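Local coordinates for protein serine hydrolase CCSP0084 (Cycloclasticus sp. P1, PDB 4I3F) that is a serine hydrolase of the alpha/beta hydrolase fold that probably cleaves carbon-carbon bonds in meta-cleavage products of aromatic degradation and also acts as an esterase, at residues A[32-37]-A[85-90]; A[79-84]-A[101-106]; A[94-99]-A[216-221]; A[120-125]-A[144-149]; A[151-156]-A[260-265]. All blocks are in the same frame, centred on the assembly; numbering follows the deposited sequence. Where two conformers were deposited one is given.

Contact 1 (A[32-37]-A[85-90]); sequences FNTFLN and GLSQHN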
# COMPACT_ATOMS: atom_id res chain seq x y z
N PHE A 32 -3.96 7.89 18.35
CA PHE A 32 -3.83 8.97 17.38
C PHE A 32 -5.03 9.00 16.43
O PHE A 32 -5.82 8.05 16.41
CB PHE A 32 -2.54 8.79 16.56
CG PHE A 32 -2.49 7.52 15.78
CD1 PHE A 32 -2.82 7.51 14.43
CD2 PHE A 32 -2.12 6.32 16.40
CE1 PHE A 32 -2.78 6.33 13.72
CE2 PHE A 32 -2.08 5.14 15.68
CZ PHE A 32 -2.41 5.14 14.33
N ASN A 33 -5.16 10.06 15.65
CA ASN A 33 -6.23 10.14 14.66
C ASN A 33 -5.82 9.67 13.28
O ASN A 33 -4.71 9.95 12.82
CB ASN A 33 -6.78 11.56 14.57
CG ASN A 33 -7.62 11.93 15.76
OD1 ASN A 33 -8.41 11.12 16.23
ND2 ASN A 33 -7.45 13.15 16.25
N THR A 34 -6.73 8.97 12.61
CA THR A 34 -6.52 8.54 11.23
C THR A 34 -7.32 9.39 10.25
O THR A 34 -8.52 9.58 10.42
CB THR A 34 -6.91 7.06 11.05
OG1 THR A 34 -5.92 6.23 11.67
CG2 THR A 34 -6.99 6.70 9.57
N PHE A 35 -6.64 9.91 9.23
CA PHE A 35 -7.35 10.61 8.16
C PHE A 35 -7.90 9.56 7.21
O PHE A 35 -7.17 8.69 6.75
CB PHE A 35 -6.42 11.57 7.43
CG PHE A 35 -7.11 12.33 6.33
CD1 PHE A 35 -7.94 13.40 6.62
CD2 PHE A 35 -6.93 11.95 5.00
CE1 PHE A 35 -8.58 14.10 5.61
CE2 PHE A 35 -7.56 12.64 3.99
CZ PHE A 35 -8.39 13.72 4.29
N LEU A 36 -9.20 9.63 6.94
CA LEU A 36 -9.87 8.58 6.19
C LEU A 36 -10.60 9.12 4.96
O LEU A 36 -11.36 10.08 5.05
CB LEU A 36 -10.88 7.88 7.10
CG LEU A 36 -11.70 6.77 6.45
CD1 LEU A 36 -10.81 5.59 6.10
CD2 LEU A 36 -12.85 6.35 7.35
N ASN A 37 -10.35 8.50 3.82
CA ASN A 37 -11.18 8.73 2.64
C ASN A 37 -12.20 7.59 2.48
O ASN A 37 -11.84 6.43 2.65
CB ASN A 37 -10.32 8.79 1.39
CG ASN A 37 -9.26 9.88 1.46
OD1 ASN A 37 -9.54 11.04 1.18
ND2 ASN A 37 -8.04 9.50 1.81
N GLY A 85 0.99 11.19 5.52
CA GLY A 85 -0.07 12.15 5.28
C GLY A 85 -0.62 12.80 6.53
O GLY A 85 0.14 13.31 7.34
N LEU A 86 -1.93 12.73 6.71
CA LEU A 86 -2.59 13.38 7.84
C LEU A 86 -2.92 12.38 8.95
O LEU A 86 -3.82 12.62 9.76
CB LEU A 86 -3.85 14.11 7.38
CG LEU A 86 -3.58 15.27 6.43
CD1 LEU A 86 -4.90 15.80 5.88
CD2 LEU A 86 -2.82 16.37 7.13
N SER A 87 -2.19 11.27 8.98
CA SER A 87 -2.32 10.31 10.07
C SER A 87 -1.04 10.22 10.91
O SER A 87 -0.54 9.12 11.18
CB SER A 87 -2.70 8.93 9.54
OG SER A 87 -4.00 8.95 8.97
N GLN A 88 -0.51 11.37 11.30
CA GLN A 88 0.70 11.38 12.11
C GLN A 88 0.49 10.66 13.44
O GLN A 88 -0.52 10.83 14.11
CB GLN A 88 1.21 12.80 12.30
CG GLN A 88 1.60 13.46 10.98
CD GLN A 88 2.66 12.66 10.23
OE1 GLN A 88 3.78 12.51 10.71
NE2 GLN A 88 2.31 12.16 9.04
N HIS A 89 1.47 9.84 13.80
CA HIS A 89 1.42 9.10 15.05
C HIS A 89 1.74 10.05 16.19
O HIS A 89 2.45 11.04 16.02
CB HIS A 89 2.39 7.91 15.02
CG HIS A 89 2.12 6.88 16.08
ND1 HIS A 89 2.70 6.91 17.32
CD2 HIS A 89 1.31 5.79 16.07
CE1 HIS A 89 2.26 5.89 18.04
NE2 HIS A 89 1.42 5.19 17.30
N ASN A 90 1.20 9.75 17.37
CA ASN A 90 1.35 10.62 18.52
C ASN A 90 2.71 10.47 19.22
O ASN A 90 3.14 11.38 19.93
CB ASN A 90 0.23 10.35 19.52
CG ASN A 90 0.24 8.92 20.03
OD1 ASN A 90 0.55 8.66 21.20
ND2 ASN A 90 -0.11 7.99 19.17
O HOH W 1 -2.96 11.93 13.62
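The ring of Phe35 carries the methyl CD1 of Leu86 over one face, CD1 lying 4.0 Å from the centroid of the Phe35 ring and close to the ring normal, a CH-pi contact. The two side chains run side by side in the same direction, and they already meet at their roots, Phe35 CB to Leu86 CB being 3.6 Å. Three residues earlier on the strand, the ring of Phe32 meets that of His89 obliquely, their planes at 45° and their centroids 4.8 Å apart; the imidazole leads with CD2, which lies 3.5 Å from Phe32 CE2. With chi1 of 61° Phe32 holds its ring between its own backbone N and carbonyl carbon, which turns it to the loop. The amide of Asn90 closes over the same region: its ND2 lies above one face of the His89 imidazole, toward the rim, and is hydrogen-bonded to Ser31 OG.

Between the two aromatic residues the link is polar. Phe35 N donates to Ser87 OG at 2.8 Å, and that hydroxyl is also hydrogen-bonded to Asp80 O.

Residues 86-90 thus run antiparallel to residues 32-35 without forming a regular strand beside them. One water donates a hydrogen bond to each of two backbone carbonyls, Asn33 O and Gln88 O, and so spans the gap. Ser87 OG, gripped by two backbone groups, takes the bond from Phe35 N that a neighbouring strand might otherwise accept, and links it to Asp80 O.

Contact 2 (A[79-84]-A[101-106]); sequences PDIAGF and DIWVQQ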
# COMPACT_ATOMS: atom_id res chain seq x y z
N PRO A 79 -7.47 4.85 4.18
CA PRO A 79 -6.88 5.76 5.16
C PRO A 79 -5.44 6.14 4.83
O PRO A 79 -4.74 5.39 4.14
CB PRO A 79 -6.88 4.91 6.43
CG PRO A 79 -6.65 3.47 5.89
CD PRO A 79 -7.48 3.44 4.63
N ASP A 80 -5.01 7.31 5.31
CA ASP A 80 -3.59 7.59 5.39
C ASP A 80 -3.05 6.66 6.47
O ASP A 80 -3.58 6.61 7.59
CB ASP A 80 -3.30 9.04 5.77
CG ASP A 80 -3.56 10.03 4.63
OD1 ASP A 80 -3.91 9.60 3.50
OD2 ASP A 80 -3.40 11.25 4.86
N ILE A 81 -2.03 5.89 6.13
CA ILE A 81 -1.45 4.93 7.06
C ILE A 81 -0.63 5.71 8.08
O ILE A 81 -0.09 6.78 7.77
CB ILE A 81 -0.65 3.87 6.26
CG1 ILE A 81 -1.61 3.06 5.39
CG2 ILE A 81 0.11 2.93 7.17
CD1 ILE A 81 -0.91 2.14 4.41
N ALA A 82 -0.57 5.20 9.31
CA ALA A 82 0.07 5.93 10.40
C ALA A 82 1.48 6.37 10.02
O ALA A 82 2.25 5.60 9.44
CB ALA A 82 0.07 5.10 11.68
N GLY A 83 1.80 7.63 10.32
CA GLY A 83 3.09 8.18 9.96
C GLY A 83 3.11 8.84 8.60
O GLY A 83 4.06 9.54 8.26
N PHE A 84 2.07 8.61 7.80
CA PHE A 84 1.99 9.19 6.45
C PHE A 84 0.87 10.20 6.41
O PHE A 84 -0.10 10.08 7.15
CB PHE A 84 1.68 8.12 5.40
CG PHE A 84 2.80 7.14 5.17
CD1 PHE A 84 3.75 7.38 4.19
CD2 PHE A 84 2.88 5.97 5.91
CE1 PHE A 84 4.78 6.48 3.96
CE2 PHE A 84 3.91 5.06 5.69
CZ PHE A 84 4.86 5.32 4.71
N ASP A 101 3.65 -3.20 13.73
CA ASP A 101 2.71 -3.41 14.84
C ASP A 101 1.66 -2.30 14.88
O ASP A 101 0.46 -2.57 14.99
CB ASP A 101 3.46 -3.48 16.17
CG ASP A 101 4.29 -4.74 16.32
OD1 ASP A 101 4.03 -5.73 15.60
OD2 ASP A 101 5.21 -4.75 17.18
N ILE A 102 2.12 -1.06 14.75
CA ILE A 102 1.23 0.11 14.69
C ILE A 102 0.29 0.08 13.48
O ILE A 102 -0.90 0.39 13.61
CB ILE A 102 2.06 1.42 14.68
CG1 ILE A 102 2.56 1.75 16.08
CG2 ILE A 102 1.23 2.57 14.13
CD1 ILE A 102 3.64 2.84 16.13
N TRP A 103 0.82 -0.27 12.31
CA TRP A 103 0.03 -0.28 11.07
C TRP A 103 -1.07 -1.34 11.12
O TRP A 103 -2.20 -1.10 10.67
CB TRP A 103 0.95 -0.49 9.87
CG TRP A 103 1.86 0.70 9.62
CD1 TRP A 103 1.59 2.01 9.90
CD2 TRP A 103 3.19 0.67 9.07
NE1 TRP A 103 2.65 2.80 9.53
CE2 TRP A 103 3.65 2.01 9.03
CE3 TRP A 103 4.03 -0.35 8.60
CZ2 TRP A 103 4.92 2.35 8.54
CZ3 TRP A 103 5.29 -0.01 8.12
CH2 TRP A 103 5.72 1.32 8.10
N VAL A 104 -0.75 -2.51 11.66
CA VAL A 104 -1.73 -3.58 11.84
C VAL A 104 -2.83 -3.12 12.79
O VAL A 104 -4.02 -3.17 12.45
CB VAL A 104 -1.07 -4.90 12.30
CG1 VAL A 104 -2.12 -5.93 12.74
CG2 VAL A 104 -0.19 -5.47 11.18
N GLN A 105 -2.46 -2.64 13.98
CA GLN A 105 -3.47 -2.24 14.96
C GLN A 105 -4.31 -1.07 14.46
O GLN A 105 -5.51 -0.98 14.75
CB GLN A 105 -2.85 -1.92 16.33
CG GLN A 105 -3.88 -1.78 17.44
CD GLN A 105 -4.69 -3.05 17.66
OE1 GLN A 105 -4.12 -4.13 17.79
NE2 GLN A 105 -6.01 -2.92 17.72
N GLN A 106 -3.70 -0.17 13.69
CA GLN A 106 -4.44 0.95 13.11
C GLN A 106 -5.63 0.47 12.28
O GLN A 106 -6.73 1.03 12.37
CB GLN A 106 -3.52 1.82 12.25
CG GLN A 106 -4.28 2.98 11.56
CD GLN A 106 -3.43 3.72 10.54
OE1 GLN A 106 -2.44 3.19 10.04
NE2 GLN A 106 -3.84 4.94 10.22
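Trp103 and Ile81 cross at about a right angle, with the methyl CG2 of Ile81 set over the five-membered ring of the indole, 3.6 Å from its centroid and only 3.2 Å from Trp103 CD1. The indole meets Ala82 with its edge: Trp103 NE1 donates to Ala82 O at 2.8 Å, the oxygen lying near the ring plane and the bond fairly straight at 160°. Farther along, CZ2 of Trp103 comes to the edge of the Phe84 ring, the side chains again nearly square.

Gln106 stretches out from the helix, CG anti to its backbone N (chi1 177°) and the chain extended beyond, which carries its amide to the loop. There OE1 accepts from Ala82 N at 2.8 Å and NE2 donates to Asp80 O at 3.1 Å, in the carbonyl plane; NE2 also donates to Thr34 OG1. Ala82 CB lies between the Gln106 amide and Ile102, 3.7 Å from Ile102 CG2.

Ile81 to Phe84 form a type II turn in the loop after strand 75-79, which this contact joins to helix 96-113 of the alpha/beta hydrolase fold. Two helix side chains therefore satisfy three buried main-chain groups, fixing indole and amide in rotation.

Contact 3 (A[94-99]-A[216-221]); sequences NGTSHW and AMFSGG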
# COMPACT_ATOMS: atom_id res chain seq x y z
N ASN A 94 11.03 4.17 16.59
CA ASN A 94 11.94 3.83 15.51
C ASN A 94 12.00 2.33 15.30
O ASN A 94 11.79 1.55 16.24
CB ASN A 94 13.34 4.41 15.77
CG ASN A 94 13.42 5.90 15.46
OD1 ASN A 94 12.96 6.73 16.24
ND2 ASN A 94 14.01 6.24 14.32
N GLY A 95 12.26 1.91 14.07
CA GLY A 95 12.36 0.50 13.75
C GLY A 95 11.14 0.03 12.98
O GLY A 95 10.00 0.29 13.39
N THR A 96 11.37 -0.67 11.88
CA THR A 96 10.27 -1.06 11.02
C THR A 96 9.33 -2.05 11.71
O THR A 96 8.11 -1.94 11.55
CB THR A 96 10.77 -1.61 9.68
OG1 THR A 96 11.72 -0.69 9.13
CG2 THR A 96 9.61 -1.77 8.70
N SER A 97 9.87 -2.98 12.50
CA SER A 97 9.00 -3.98 13.12
C SER A 97 7.94 -3.32 14.01
O SER A 97 6.78 -3.76 14.06
CB SER A 97 9.80 -5.03 13.90
OG SER A 97 10.36 -4.49 15.07
N HIS A 98 8.32 -2.24 14.69
CA HIS A 98 7.41 -1.53 15.57
C HIS A 98 6.36 -0.74 14.81
O HIS A 98 5.24 -0.56 15.28
CB HIS A 98 8.21 -0.64 16.51
CG HIS A 98 9.31 -1.38 17.19
ND1 HIS A 98 9.06 -2.45 18.02
CD2 HIS A 98 10.65 -1.25 17.12
CE1 HIS A 98 10.21 -2.94 18.45
NE2 HIS A 98 11.19 -2.23 17.92
N TRP A 99 6.72 -0.27 13.61
CA TRP A 99 5.74 0.42 12.78
C TRP A 99 4.74 -0.57 12.21
O TRP A 99 3.56 -0.27 12.12
CB TRP A 99 6.43 1.24 11.69
CG TRP A 99 6.89 2.56 12.20
CD1 TRP A 99 8.13 2.86 12.69
CD2 TRP A 99 6.12 3.76 12.31
NE1 TRP A 99 8.17 4.17 13.09
CE2 TRP A 99 6.95 4.75 12.86
CE3 TRP A 99 4.80 4.09 11.99
CZ2 TRP A 99 6.51 6.06 13.09
CZ3 TRP A 99 4.36 5.39 12.23
CH2 TRP A 99 5.22 6.36 12.77
N ALA A 216 11.74 7.65 10.72
CA ALA A 216 11.68 6.74 11.86
C ALA A 216 11.24 5.33 11.46
O ALA A 216 11.64 4.35 12.10
CB ALA A 216 10.78 7.31 12.94
N MET A 217 10.42 5.24 10.41
CA MET A 217 9.91 3.95 9.94
C MET A 217 10.99 3.03 9.43
O MET A 217 10.89 1.81 9.58
CB MET A 217 8.97 4.15 8.77
CG MET A 217 7.71 4.85 9.11
SD MET A 217 6.88 5.31 7.59
CE MET A 217 5.64 6.38 8.33
N PHE A 218 11.99 3.61 8.78
CA PHE A 218 13.01 2.81 8.12
C PHE A 218 14.39 3.19 8.63
O PHE A 218 15.38 3.13 7.90
CB PHE A 218 12.89 2.96 6.60
CG PHE A 218 11.50 2.70 6.08
CD1 PHE A 218 10.97 1.42 6.14
CD2 PHE A 218 10.72 3.73 5.59
CE1 PHE A 218 9.68 1.16 5.68
CE2 PHE A 218 9.43 3.49 5.12
CZ PHE A 218 8.91 2.20 5.17
N SER A 219 14.44 3.55 9.91
CA SER A 219 15.67 3.99 10.57
C SER A 219 16.74 2.90 10.64
O SER A 219 17.93 3.19 10.78
CB SER A 219 15.37 4.49 11.99
OG SER A 219 14.78 3.47 12.77
N GLY A 220 16.33 1.64 10.53
CA GLY A 220 17.27 0.54 10.56
C GLY A 220 17.93 0.31 9.22
O GLY A 220 18.83 -0.52 9.09
N GLY A 221 17.47 1.04 8.21
CA GLY A 221 17.99 0.88 6.86
C GLY A 221 17.08 0.03 6.00
O GLY A 221 16.13 -0.56 6.51
O HOH W 2 14.47 -0.15 8.85
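Gly95 N, at the N-cap position of helix 96-113, donates a hydrogen bond to Ala216 O at 3.2 Å, almost in line with the carbonyl, and makes a second, weak bond to Ser219 OG. One residue on, Thr96 OG1 donates to Met217 O at 2.7 Å, lying in the carbonyl plane. The same hydroxyl accepts from a water that also donates to Gly221 O and accepts weakly from Gly220 N, tying the start of one helix to the turn that follows the other.

The carbonyls of Ala216 and Met217 belong to the last turn of helix 208-217, beyond which Phe218 to Gly221 make a type I turn leading into helix 222-229. Gly95 N and the hydroxyl of Thr96 thus donate to the last carbonyls of helix 208-217, joining core helix 96-113 to what is probably the helical lid of this alpha/beta hydrolase.

The aromatic contacts centre on Trp99. Met217 CG sits over its five-membered ring, 3.8 Å from the centroid and 10° off the normal, and Met217 SD stands above the six-membered ring at 5.1 Å from that centroid, a distant Met-aromatic contact. Extended past CG, the methionine crosses the indole at about a right angle. Trp99 NE1 turns to Pro93 O.

Asn94 packs closely, its ND2 3.2 Å from Ser219 CB and 3.7 Å from Ala216 CB.

Contact 4 (A[120-125]-A[144-149]); sequences HIVGNS and KAVLMG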
# COMPACT_ATOMS: atom_id res chain seq x y z
N HIS A 120 -13.03 -6.80 2.47
CA HIS A 120 -12.01 -7.11 1.47
C HIS A 120 -10.86 -6.14 1.69
O HIS A 120 -11.03 -5.11 2.33
CB HIS A 120 -12.55 -6.92 0.04
CG HIS A 120 -13.60 -7.91 -0.37
ND1 HIS A 120 -13.47 -9.27 -0.19
CD2 HIS A 120 -14.78 -7.72 -1.01
CE1 HIS A 120 -14.54 -9.88 -0.69
NE2 HIS A 120 -15.35 -8.96 -1.19
N ILE A 121 -9.69 -6.45 1.14
CA ILE A 121 -8.52 -5.60 1.36
C ILE A 121 -7.60 -5.58 0.14
O ILE A 121 -7.44 -6.59 -0.56
CB ILE A 121 -7.77 -6.03 2.67
CG1 ILE A 121 -6.59 -5.11 2.97
CG2 ILE A 121 -7.39 -7.52 2.64
CD1 ILE A 121 -6.04 -5.27 4.40
N VAL A 122 -7.05 -4.40 -0.14
CA VAL A 122 -6.08 -4.21 -1.22
C VAL A 122 -4.87 -3.53 -0.62
O VAL A 122 -5.02 -2.56 0.14
CB VAL A 122 -6.63 -3.29 -2.33
CG1 VAL A 122 -5.60 -3.13 -3.46
CG2 VAL A 122 -7.93 -3.85 -2.91
N GLY A 123 -3.67 -4.01 -0.93
CA GLY A 123 -2.47 -3.39 -0.41
C GLY A 123 -1.34 -3.24 -1.40
O GLY A 123 -0.96 -4.21 -2.08
N ASN A 124 -0.79 -2.03 -1.48
CA ASN A 124 0.35 -1.72 -2.33
C ASN A 124 1.63 -1.72 -1.51
O ASN A 124 1.72 -1.03 -0.51
CB ASN A 124 0.16 -0.34 -2.97
CG ASN A 124 1.46 0.23 -3.57
OD1 ASN A 124 2.41 -0.49 -3.85
ND2 ASN A 124 1.47 1.55 -3.79
N SER A 125 2.64 -2.48 -1.97
CA SER A 125 3.97 -2.43 -1.37
C SER A 125 3.93 -2.57 0.15
O SER A 125 3.53 -3.61 0.67
CB SER A 125 4.68 -1.12 -1.75
OG SER A 125 5.93 -1.00 -1.12
N LYS A 144 -11.58 -11.34 0.99
CA LYS A 144 -10.58 -11.51 -0.07
C LYS A 144 -9.51 -10.43 -0.02
O LYS A 144 -9.78 -9.31 0.43
CB LYS A 144 -11.23 -11.47 -1.45
CG LYS A 144 -12.06 -12.68 -1.82
CD LYS A 144 -12.64 -12.45 -3.21
CE LYS A 144 -12.70 -13.73 -4.03
NZ LYS A 144 -13.95 -14.51 -3.78
N ALA A 145 -8.33 -10.76 -0.53
CA ALA A 145 -7.20 -9.83 -0.54
C ALA A 145 -6.59 -9.69 -1.93
O ALA A 145 -6.42 -10.67 -2.66
CB ALA A 145 -6.13 -10.27 0.46
N VAL A 146 -6.27 -8.45 -2.29
CA VAL A 146 -5.48 -8.17 -3.49
C VAL A 146 -4.19 -7.49 -3.06
O VAL A 146 -4.23 -6.48 -2.36
CB VAL A 146 -6.24 -7.25 -4.46
CG1 VAL A 146 -5.30 -6.77 -5.59
CG2 VAL A 146 -7.44 -7.97 -5.04
N LEU A 147 -3.06 -8.04 -3.48
CA LEU A 147 -1.77 -7.39 -3.24
C LEU A 147 -1.27 -6.80 -4.56
O LEU A 147 -1.58 -7.32 -5.64
CB LEU A 147 -0.74 -8.38 -2.69
CG LEU A 147 -1.16 -9.17 -1.45
CD1 LEU A 147 -0.03 -10.11 -0.99
CD2 LEU A 147 -1.62 -8.24 -0.32
N MET A 148 -0.51 -5.71 -4.46
CA MET A 148 0.06 -5.06 -5.63
C MET A 148 1.50 -4.72 -5.31
O MET A 148 1.76 -3.81 -4.51
CB MET A 148 -0.71 -3.78 -5.97
CG MET A 148 -0.44 -3.26 -7.37
SD MET A 148 -0.86 -1.50 -7.54
CE MET A 148 0.49 -0.74 -6.64
N GLY A 149 2.42 -5.46 -5.90
CA GLY A 149 3.84 -5.29 -5.63
C GLY A 149 4.16 -5.26 -4.15
O GLY A 149 4.81 -4.34 -3.67
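Strands 120-124 and 144-148 run parallel, 10° apart with axes 4.7 Å apart, and backbone bonds alternate between them from Ile121 N to Lys144 O through to Ser125 N to Met148 O at 3.0 Å. His120 extends the ladder with a side chain: Lys144 N donates to His120 ND1 at 3.0 Å, exactly in the imidazole plane, so this nitrogen of the ring is an acceptor. The Lys144 chain runs alongside the imidazole in the same direction, its CB 3.4 Å from His120 ND1, and its NZ pairs with Asp302.

On one face of the sheet Val122 and Val146 lie side by side, CG2 of Val122 being 4.1 Å from Val146 CB; both touch Phe297 of helix 286-298. On the other, Ile121 CG2 meets Ala145 CB at 3.7 Å, beneath helix 126-137. The two strands and that helix form a beta-alpha-beta unit, and the chain between them passes through the GxSxG pattern of a probable nucleophile elbow, where Ser125 has phi 50° and psi -115°, the strained conformation expected there. Next to it, Met148 bends near its end and brings CE to 3.4 Å from Asn124 CG, while Asn124 ND2 bonds to Asn62.

Contact 5 (A[151-156]-A[260-265]); sequences VGAPFA and YYLIDR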
# COMPACT_ATOMS: atom_id res chain seq x y z
N VAL A 151 5.56 -5.93 -0.29
CA VAL A 151 6.68 -6.42 0.51
C VAL A 151 6.17 -7.61 1.30
O VAL A 151 4.96 -7.85 1.32
CB VAL A 151 7.28 -5.33 1.43
CG1 VAL A 151 7.87 -4.20 0.60
CG2 VAL A 151 6.24 -4.78 2.41
N GLY A 152 7.06 -8.37 1.92
CA GLY A 152 6.64 -9.56 2.65
C GLY A 152 7.41 -10.81 2.26
O GLY A 152 7.37 -11.81 2.97
N ALA A 153 8.10 -10.75 1.12
CA ALA A 153 9.01 -11.81 0.71
C ALA A 153 10.45 -11.34 0.92
O ALA A 153 10.71 -10.14 0.90
CB ALA A 153 8.78 -12.17 -0.74
N PRO A 154 11.38 -12.27 1.13
CA PRO A 154 12.78 -11.86 1.31
C PRO A 154 13.44 -11.47 -0.01
O PRO A 154 13.25 -12.16 -1.02
CB PRO A 154 13.44 -13.12 1.89
CG PRO A 154 12.59 -14.26 1.40
CD PRO A 154 11.19 -13.71 1.37
N PHE A 155 14.15 -10.34 -0.01
CA PHE A 155 14.94 -9.91 -1.17
C PHE A 155 16.02 -8.91 -0.76
O PHE A 155 15.90 -8.23 0.27
CB PHE A 155 14.06 -9.33 -2.30
CG PHE A 155 13.30 -8.08 -1.92
CD1 PHE A 155 13.83 -6.82 -2.19
CD2 PHE A 155 12.04 -8.17 -1.34
CE1 PHE A 155 13.13 -5.66 -1.87
CE2 PHE A 155 11.33 -7.01 -1.02
CZ PHE A 155 11.88 -5.76 -1.29
N ALA A 156 17.09 -8.85 -1.55
CA ALA A 156 18.12 -7.85 -1.31
C ALA A 156 17.62 -6.49 -1.74
O ALA A 156 16.81 -6.39 -2.67
CB ALA A 156 19.42 -8.22 -2.04
N TYR A 260 6.34 -14.29 -7.05
CA TYR A 260 6.47 -15.73 -7.24
C TYR A 260 6.68 -16.46 -5.91
O TYR A 260 6.18 -17.57 -5.72
CB TYR A 260 7.66 -16.02 -8.15
CG TYR A 260 7.54 -15.50 -9.57
CD1 TYR A 260 8.65 -15.46 -10.40
CD2 TYR A 260 6.32 -15.08 -10.09
CE1 TYR A 260 8.56 -15.00 -11.70
CE2 TYR A 260 6.24 -14.61 -11.40
CZ TYR A 260 7.35 -14.58 -12.19
OH TYR A 260 7.26 -14.14 -13.50
N TYR A 261 7.46 -15.85 -5.02
CA TYR A 261 7.73 -16.40 -3.69
C TYR A 261 6.43 -16.52 -2.91
O TYR A 261 6.17 -17.57 -2.29
CB TYR A 261 8.67 -15.44 -2.95
CG TYR A 261 9.14 -15.90 -1.59
CD1 TYR A 261 10.34 -16.57 -1.44
CD2 TYR A 261 8.38 -15.65 -0.45
CE1 TYR A 261 10.78 -16.98 -0.19
CE2 TYR A 261 8.81 -16.07 0.80
CZ TYR A 261 10.01 -16.73 0.92
OH TYR A 261 10.44 -17.13 2.17
N LEU A 262 5.64 -15.45 -2.92
CA LEU A 262 4.40 -15.43 -2.16
C LEU A 262 3.40 -16.45 -2.69
O LEU A 262 2.84 -17.23 -1.90
CB LEU A 262 3.81 -14.02 -2.11
CG LEU A 262 4.65 -13.02 -1.30
CD1 LEU A 262 4.19 -11.59 -1.51
CD2 LEU A 262 4.62 -13.36 0.19
N ILE A 263 3.20 -16.51 -4.00
CA ILE A 263 2.22 -17.47 -4.50
C ILE A 263 2.68 -18.93 -4.34
O ILE A 263 1.85 -19.84 -4.33
CB ILE A 263 1.68 -17.14 -5.93
CG1 ILE A 263 2.74 -17.33 -7.01
CG2 ILE A 263 1.11 -15.73 -5.98
CD1 ILE A 263 2.54 -18.60 -7.80
N ASP A 264 3.98 -19.15 -4.17
CA ASP A 264 4.48 -20.51 -3.92
C ASP A 264 4.13 -20.96 -2.51
O ASP A 264 4.16 -22.16 -2.21
CB ASP A 264 6.00 -20.57 -4.10
CG ASP A 264 6.52 -22.00 -4.19
OD1 ASP A 264 5.99 -22.79 -5.00
OD2 ASP A 264 7.47 -22.34 -3.45
N ARG A 265 3.78 -20.02 -1.64
CA ARG A 265 3.61 -20.31 -0.21
C ARG A 265 2.22 -20.07 0.35
O ARG A 265 1.85 -20.67 1.36
CB ARG A 265 4.63 -19.52 0.61
CG ARG A 265 6.01 -20.10 0.50
CD ARG A 265 7.07 -19.11 0.93
NE ARG A 265 8.39 -19.71 0.87
CZ ARG A 265 9.12 -19.79 -0.24
NH1 ARG A 265 8.65 -19.29 -1.38
NH2 ARG A 265 10.32 -20.35 -0.21
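Pro154 pushes its CD methylene against the ring of Tyr261, 3.5 Å from the ring centroid and 22° off the normal, a CH-pi contact over the face. CD comes to 3.3 Å of Tyr261 CZ and CG lies over the same end of the ring, with the pyrrolidine crossing the tyrosine at about a right angle. The bump next to it is Ala153 CB, which approaches Tyr261 CD2 at 3.5 Å and reaches into the angle between this ring and Leu262, whose CG is 4.3 Å from Ala153 CB. Gly152 O faces Leu262 CD2 at 4.2 Å.

Tyr261 sends its ring toward the loop because CG lies anti to the backbone N (chi1 -176°). The ring is held on both faces: opposite Pro154, the guanidinium of Arg265 covers it, NH1 above the centre. Arg265 NH1 donates to Tyr261 O at 3.2 Å, while NE makes a salt bridge to Asp233, so the guanidinium is fixed flat against the tyrosine.

Small residues and a proline on the loop thus fit a surface made by one aromatic and one aliphatic side chain. In this alpha/beta hydrolase fold, loop 151-156 leads from core strand 142-148 toward the helical insertion that probably forms the lid, and here it packs on core helix 257-265.

Contact 1 and contact 2 share the loop after strand 75-79: Ser87 OG lies 2.7 Å from Asp80 O and Leu86 N 2.8 Å from Asp80 OD2, both probable hydrogen bonds. Contacts 2 and 3 share helix 96-113, and Met217 CE of contact 3 packs 3.4 Å from Phe84 CE2 of contact 2; His89 of contact 1 touches Trp99. The centre of contact 4, about 7 Å from the chain centre, holds the probable nucleophile elbow; Ile81 touches that elbow, and Phe218 lies near it. Contact 5 touches contact 4 through a probable hydrogen bond, Ser125 O to Val151 N, 3.2 Å. The sodium ion, at His138 and Glu140, is about 13 Å from the side chain of Ile121.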